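Local coordinates for cobalamin biosynthesis precorrin-6Y methylase (CbiE) (Archaeoglobus fulgidus, PDB 2BB3), which probably transfers methyl groups from S-adenosyl-L-methionine to a precorrin intermediate on the pathway to adenosylcobalamin, at residues 121-125 against 126-130; 202-206 against 207-211. One frame throughout, in Å; residues are numbered along the deposited sequence.

Interaction 1 of 2, residues 121-125 against 126-130; sequences PAISS and VQVAL. With SAH (S-adenosyl-L-homocysteine), chain C.
A capping box closes the N-terminal end of helix 125-133, where Ser124 at the N-cap and Gln127 three residues on exchange bonds between side chain and backbone. Ser124 OG accepts from Gln127 N at 3.2 Å; with chi1 at 66° the hydroxyl sits between its own backbone N and carbonyl carbon, turned to the first turn of the helix. In return, Ser124 N gives a nearly straight bond to Gln127 OE1 at 2.9 Å, reaching the amide oxygen from above its carbonyl plane. A water donates to that same OE1 and accepts from Ser124 OG, tying the two polar ends together. Serine suits the cap because its short hydroxyl can reach the backbone, while the extended side chain of glutamine, with CG beside its own backbone N, carries OE1 back to Ser124 N. Regular helical bonding starts at once, with Val128 N on Ser124 O at 3.1 Å. Beside the cap, Ile123 CG2 meets Val128 CG2 at 4.0 Å, the two side chains crossing at about a right angle.

In this tetrapyrrole methylase the helix start is also part of the cofactor site. Ser125 N points at the carboxylate of S-adenosyl-L-homocysteine, 3.0 Å from SAH O at an almost linear 175°, and Ser125 OG donates to the same oxygen. The positive end of the helix dipole probably adds to this grip. Gln127 NE2 has a weak hydrogen bond to Asp98 of the second subunit.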
loop_
_atom_site.group_PDB
_atom_site.type_symbol
_atom_site.label_atom_id
_atom_site.label_comp_id
_atom_site.label_asym_id
_atom_site.label_seq_id
_atom_site.Cartn_x
_atom_site.Cartn_y
_atom_site.Cartn_z
ATOM N N PRO A 121 8.010 -0.112 -5.234
ATOM C CA PRO A 121 6.691 0.322 -4.739
ATOM C C PRO A 121 6.445 1.819 -4.809
ATOM O O PRO A 121 7.370 2.606 -4.779
ATOM C CB PRO A 121 6.692 -0.115 -3.277
ATOM C CG PRO A 121 7.788 -1.142 -3.185
ATOM C CD PRO A 121 8.830 -0.637 -4.127
ATOM N N ALA A 122 5.178 2.210 -4.888
ATOM C CA ALA A 122 4.811 3.623 -4.875
ATOM C C ALA A 122 3.456 3.691 -4.162
ATOM O O ALA A 122 2.902 2.659 -3.812
ATOM C CB ALA A 122 4.704 4.165 -6.301
ATOM N N ILE A 123 2.914 4.884 -3.967
ATOM C CA ILE A 123 1.630 5.019 -3.298
ATOM C C ILE A 123 0.450 4.757 -4.232
ATOM O O ILE A 123 0.332 5.359 -5.296
ATOM C CB ILE A 123 1.563 6.402 -2.615
ATOM C CG1 ILE A 123 2.491 6.330 -1.377
ATOM C CG2 ILE A 123 0.122 6.770 -2.225
ATOM C CD1 ILE A 123 2.976 7.621 -0.923
ATOM N N SER A 124 -0.406 3.821 -3.833
ATOM C CA SER A 124 -1.544 3.426 -4.652
ATOM C C SER A 124 -2.821 4.179 -4.351
ATOM O O SER A 124 -2.950 4.815 -3.308
ATOM C CB SER A 124 -1.812 1.924 -4.500
ATOM O OG SER A 124 -2.231 1.620 -3.189
ATOM N N SER A 125 -3.774 4.085 -5.273
ATOM C CA SER A 125 -5.048 4.757 -5.098
ATOM C C SER A 125 -5.721 4.082 -3.909
ATOM O O SER A 125 -6.564 4.678 -3.219
ATOM C CB SER A 125 -5.902 4.633 -6.367
ATOM O OG SER A 125 -6.088 3.281 -6.744
ATOM N N VAL A 126 -5.347 2.832 -3.675
ATOM C CA VAL A 126 -5.878 2.097 -2.546
ATOM C C VAL A 126 -5.450 2.789 -1.258
ATOM O O VAL A 126 -6.267 3.008 -0.365
ATOM C CB VAL A 126 -5.400 0.620 -2.543
ATOM C CG1 VAL A 126 -5.579 0.012 -1.114
ATOM C CG2 VAL A 126 -6.222 -0.181 -3.560
ATOM N N GLN A 127 -4.180 3.153 -1.163
ATOM C CA GLN A 127 -3.694 3.843 0.027
ATOM C C GLN A 127 -4.328 5.209 0.211
ATOM O O GLN A 127 -4.667 5.606 1.335
ATOM C CB GLN A 127 -2.175 4.017 -0.037
ATOM C CG GLN A 127 -1.397 2.769 0.299
ATOM C CD GLN A 127 0.045 2.897 -0.087
ATOM O OE1 GLN A 127 0.397 2.711 -1.252
ATOM N NE2 GLN A 127 0.896 3.249 0.883
ATOM N N VAL A 128 -4.478 5.938 -0.890
ATOM C CA VAL A 128 -5.078 7.264 -0.798
ATOM C C VAL A 128 -6.524 7.145 -0.302
ATOM O O VAL A 128 -6.933 7.914 0.565
ATOM C CB VAL A 128 -4.997 7.992 -2.166
ATOM C CG1 VAL A 128 -5.788 9.281 -2.143
ATOM C CG2 VAL A 128 -3.533 8.287 -2.495
ATOM N N ALA A 129 -7.275 6.167 -0.817
ATOM C CA ALA A 129 -8.671 5.968 -0.390
ATOM C C ALA A 129 -8.753 5.588 1.098
ATOM O O ALA A 129 -9.569 6.119 1.852
ATOM C CB ALA A 129 -9.357 4.868 -1.255
ATOM N N LEU A 130 -7.892 4.665 1.510
ATOM C CA LEU A 130 -7.858 4.218 2.897
ATOM C C LEU A 130 -7.543 5.391 3.801
ATOM O O LEU A 130 -8.063 5.491 4.911
ATOM C CB LEU A 130 -6.811 3.120 3.070
ATOM C CG LEU A 130 -7.293 1.675 3.270
ATOM C CD1 LEU A 130 -8.740 1.476 2.829
ATOM C CD2 LEU A 130 -6.350 0.751 2.549
HETATM N N SAH C . -1.530 0.543 -9.917
HETATM C CA SAH C . -2.607 1.381 -9.572
HETATM C CB SAH C . -3.948 0.772 -9.978
HETATM C CG SAH C . -4.292 0.380 -11.408
HETATM S SD SAH C . -5.723 -0.622 -11.710
HETATM C C SAH C . -2.475 1.723 -8.133
HETATM O O SAH C . -3.208 2.585 -7.855
HETATM O OXT SAH C . -1.729 1.134 -7.399
HETATM C "C5'" SAH C . -6.608 0.859 -12.101
HETATM C "C4'" SAH C . -7.732 1.204 -11.141
HETATM O "O4'" SAH C . -7.316 1.831 -9.991
HETATM C "C3'" SAH C . -8.875 1.996 -11.697
HETATM O "O3'" SAH C . -9.781 1.259 -12.404
HETATM C "C2'" SAH C . -9.442 2.557 -10.443
HETATM O "O2'" SAH C . -10.378 1.741 -9.886
HETATM C "C1'" SAH C . -8.281 2.656 -9.521
HETATM N N9 SAH C . -7.733 3.991 -9.530
HETATM C C8 SAH C . -6.592 4.326 -10.051
HETATM N N7 SAH C . -6.331 5.572 -9.862
HETATM C C5 SAH C . -7.308 6.069 -9.206
HETATM C C6 SAH C . -7.535 7.321 -8.743
HETATM N N6 SAH C . -6.734 8.306 -8.933
HETATM N N1 SAH C . -8.645 7.542 -8.068
HETATM C C2 SAH C . -9.518 6.551 -7.862
HETATM N N3 SAH C . -9.268 5.344 -8.314
HETATM C C4 SAH C . -8.193 5.094 -8.987
HETATM O O HOH W 1 -0.214 -0.180 -2.456
#

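Interaction 2 of 2, residues 202-206 against 207-211. With SAH (S-adenosyl-L-homocysteine), chain C.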
loop_
_atom_site.group_PDB
_atom_site.type_symbol
_atom_site.label_atom_id
_atom_site.label_comp_id
_atom_site.label_asym_id
_atom_site.label_seq_id
_atom_site.Cartn_x
_atom_site.Cartn_y
_atom_site.Cartn_z
ATOM N N ILE A 202 -27.298 4.552 -7.270
ATOM C CA ILE A 202 -26.214 5.495 -7.528
ATOM C C ILE A 202 -25.587 5.082 -8.854
ATOM O O ILE A 202 -25.495 3.900 -9.147
ATOM C CB ILE A 202 -25.156 5.475 -6.387
ATOM C CG1 ILE A 202 -24.279 6.727 -6.467
ATOM C CG2 ILE A 202 -24.306 4.216 -6.466
ATOM C CD1 ILE A 202 -23.465 6.991 -5.213
ATOM N N GLU A 203 -25.197 6.051 -9.671
ATOM C CA GLU A 203 -24.584 5.756 -10.963
ATOM C C GLU A 203 -23.081 6.006 -10.969
ATOM O O GLU A 203 -22.607 6.983 -10.383
ATOM C CB GLU A 203 -25.197 6.621 -12.073
ATOM C CG GLU A 203 -26.366 5.997 -12.796
ATOM C CD GLU A 203 -27.533 5.730 -11.876
ATOM O OE1 GLU A 203 -28.035 6.695 -11.255
ATOM O OE2 GLU A 203 -27.943 4.553 -11.775
ATOM N N LEU A 204 -22.344 5.127 -11.637
ATOM C CA LEU A 204 -20.910 5.288 -11.763
ATOM C C LEU A 204 -20.688 6.189 -12.957
ATOM O O LEU A 204 -21.518 6.227 -13.857
ATOM C CB LEU A 204 -20.227 3.943 -12.004
ATOM C CG LEU A 204 -20.387 2.935 -10.868
ATOM C CD1 LEU A 204 -19.530 1.713 -11.165
ATOM C CD2 LEU A 204 -20.003 3.583 -9.548
ATOM N N GLU A 205 -19.581 6.920 -12.965
ATOM C CA GLU A 205 -19.298 7.793 -14.088
ATOM C C GLU A 205 -17.820 7.929 -14.394
ATOM O O GLU A 205 -17.454 8.429 -15.450
ATOM C CB GLU A 205 -19.930 9.182 -13.874
ATOM C CG GLU A 205 -19.700 9.813 -12.518
ATOM C CD GLU A 205 -20.578 11.057 -12.288
ATOM O OE1 GLU A 205 -21.830 10.946 -12.389
ATOM O OE2 GLU A 205 -20.020 12.148 -12.009
ATOM N N SER A 206 -16.962 7.477 -13.491
ATOM C CA SER A 206 -15.528 7.588 -13.729
ATOM C C SER A 206 -14.833 6.237 -13.799
ATOM O O SER A 206 -15.197 5.297 -13.075
ATOM C CB SER A 206 -14.877 8.402 -12.620
ATOM O OG SER A 206 -13.488 8.492 -12.839
ATOM N N ASP A 207 -13.832 6.128 -14.668
ATOM C CA ASP A 207 -13.083 4.880 -14.761
ATOM C C ASP A 207 -12.046 4.763 -13.646
ATOM O O ASP A 207 -11.383 3.741 -13.511
ATOM C CB ASP A 207 -12.413 4.749 -16.121
ATOM C CG ASP A 207 -13.411 4.418 -17.215
ATOM O OD1 ASP A 207 -14.403 3.706 -16.906
ATOM O OD2 ASP A 207 -13.206 4.863 -18.365
ATOM N N TYR A 208 -11.913 5.821 -12.854
ATOM C CA TYR A 208 -10.999 5.813 -11.719
ATOM C C TYR A 208 -11.875 5.868 -10.478
ATOM O O TYR A 208 -11.950 6.897 -9.799
ATOM C CB TYR A 208 -10.072 7.025 -11.767
ATOM C CG TYR A 208 -9.244 7.039 -13.022
ATOM C CD1 TYR A 208 -9.612 7.826 -14.113
ATOM C CD2 TYR A 208 -8.147 6.185 -13.161
ATOM C CE1 TYR A 208 -8.917 7.752 -15.321
ATOM C CE2 TYR A 208 -7.444 6.102 -14.367
ATOM C CZ TYR A 208 -7.840 6.884 -15.437
ATOM O OH TYR A 208 -7.202 6.776 -16.644
ATOM N N THR A 209 -12.544 4.756 -10.198
ATOM C CA THR A 209 -13.458 4.693 -9.063
ATOM C C THR A 209 -13.126 3.610 -8.059
ATOM O O THR A 209 -13.006 2.433 -8.405
ATOM C CB THR A 209 -14.915 4.449 -9.551
ATOM O OG1 THR A 209 -15.290 5.509 -10.439
ATOM C CG2 THR A 209 -15.887 4.443 -8.386
ATOM N N ILE A 210 -12.955 3.997 -6.807
ATOM C CA ILE A 210 -12.716 2.978 -5.811
ATOM C C ILE A 210 -14.040 2.881 -5.090
ATOM O O ILE A 210 -14.641 3.898 -4.750
ATOM C CB ILE A 210 -11.522 3.324 -4.893
ATOM C CG1 ILE A 210 -10.209 3.047 -5.658
ATOM C CG2 ILE A 210 -11.575 2.465 -3.627
ATOM C CD1 ILE A 210 -8.961 3.433 -4.924
ATOM N N ILE A 211 -14.525 1.654 -4.917
ATOM C CA ILE A 211 -15.828 1.428 -4.281
ATOM C C ILE A 211 -15.651 0.824 -2.899
ATOM O O ILE A 211 -15.214 -0.304 -2.790
ATOM C CB ILE A 211 -16.680 0.457 -5.126
ATOM C CG1 ILE A 211 -16.965 1.070 -6.505
ATOM C CG2 ILE A 211 -17.969 0.108 -4.382
ATOM C CD1 ILE A 211 -17.841 0.172 -7.423
HETATM N N SAH C . -1.530 0.543 -9.917
HETATM C CA SAH C . -2.607 1.381 -9.572
HETATM C CB SAH C . -3.948 0.772 -9.978
HETATM C CG SAH C . -4.292 0.380 -11.408
HETATM S SD SAH C . -5.723 -0.622 -11.710
HETATM C C SAH C . -2.475 1.723 -8.133
HETATM O O SAH C . -3.208 2.585 -7.855
HETATM O OXT SAH C . -1.729 1.134 -7.399
HETATM C "C5'" SAH C . -6.608 0.859 -12.101
HETATM C "C4'" SAH C . -7.732 1.204 -11.141
HETATM O "O4'" SAH C . -7.316 1.831 -9.991
HETATM C "C3'" SAH C . -8.875 1.996 -11.697
HETATM O "O3'" SAH C . -9.781 1.259 -12.404
HETATM C "C2'" SAH C . -9.442 2.557 -10.443
HETATM O "O2'" SAH C . -10.378 1.741 -9.886
HETATM C "C1'" SAH C . -8.281 2.656 -9.521
HETATM N N9 SAH C . -7.733 3.991 -9.530
HETATM C C8 SAH C . -6.592 4.326 -10.051
HETATM N N7 SAH C . -6.331 5.572 -9.862
HETATM C C5 SAH C . -7.308 6.069 -9.206
HETATM C C6 SAH C . -7.535 7.321 -8.743
HETATM N N6 SAH C . -6.734 8.306 -8.933
HETATM N N1 SAH C . -8.645 7.542 -8.068
HETATM C C2 SAH C . -9.518 6.551 -7.862
HETATM N N3 SAH C . -9.268 5.344 -8.314
HETATM C C4 SAH C . -8.193 5.094 -8.987
#
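Ser206 is gripped at both its hydroxyl and its carbonyl as the chain turns into strand 209-213, with Thr209 and Leu204 making the other large contributions. Ser206 OG accepts from Tyr208 N at 3.1 Å, two residues ahead. Its chi1 of 179° sets OG opposite the backbone N and beside the carbonyl carbon, on the side where the chain goes on to Tyr208. The same hydroxyl is hydrogen-bonded to Asn186 OD1, so a small residue able both to donate and to accept fits here.

Thr209 adds the second tie. Its OG1 donates to Ser206 O over only 2.6 Å, coming from well above the carbonyl plane. As a beta-branched residue threonine suits a strand start, and its two branches divide the work: OG1 turns to the carbonyl, while the methyl CG2 lies 4.4 Å from Leu204 CD2. The other leucine methyl, CD1, comes equally near to Ile211 CD1, so that the two methyls loosely cover the threonine and isoleucine branches.

The turn brings backbone oxygens to S-adenosyl-L-homocysteine. Asp207 O lies 3.2 Å from SAH O3' and Thr209 O 3.1 Å from SAH O2', at the two ribose hydroxyls. The edge of the Tyr208 ring meets adenine C8, and Ile210 CG1 lies 3.6 Å from SAH N3.

Strand 209-213 runs antiparallel between strands 162-167 and 180-185; Leu204 and Ile211 pack on Leu183 and Phe171, while Ile210 reaches Leu164, Leu166 and helix 125-133.

Both contacts lie on the cofactor pocket, but they meet different parts of the bound S-adenosyl-L-homocysteine: interaction 1 holds the homocysteine carboxylate through an amide and a hydroxyl at a helix start, whereas interaction 2 brings backbone carbonyls close to the ribose hydroxyls. Interaction 1 is wholly buried, near the centre of the chain and against the second subunit; interaction 2 is only partly buried, and no other protein chain of the assembly touches it. Their centres are about 17 Å apart, yet they meet directly where Ile210 CD1 packs against Ser125 O at 3.2 Å and Ala129 CB at 4.0 Å, joining helix 125-133 to the mixed sheet. Each relies on a serine hydroxyl accepting a nearby backbone N-H.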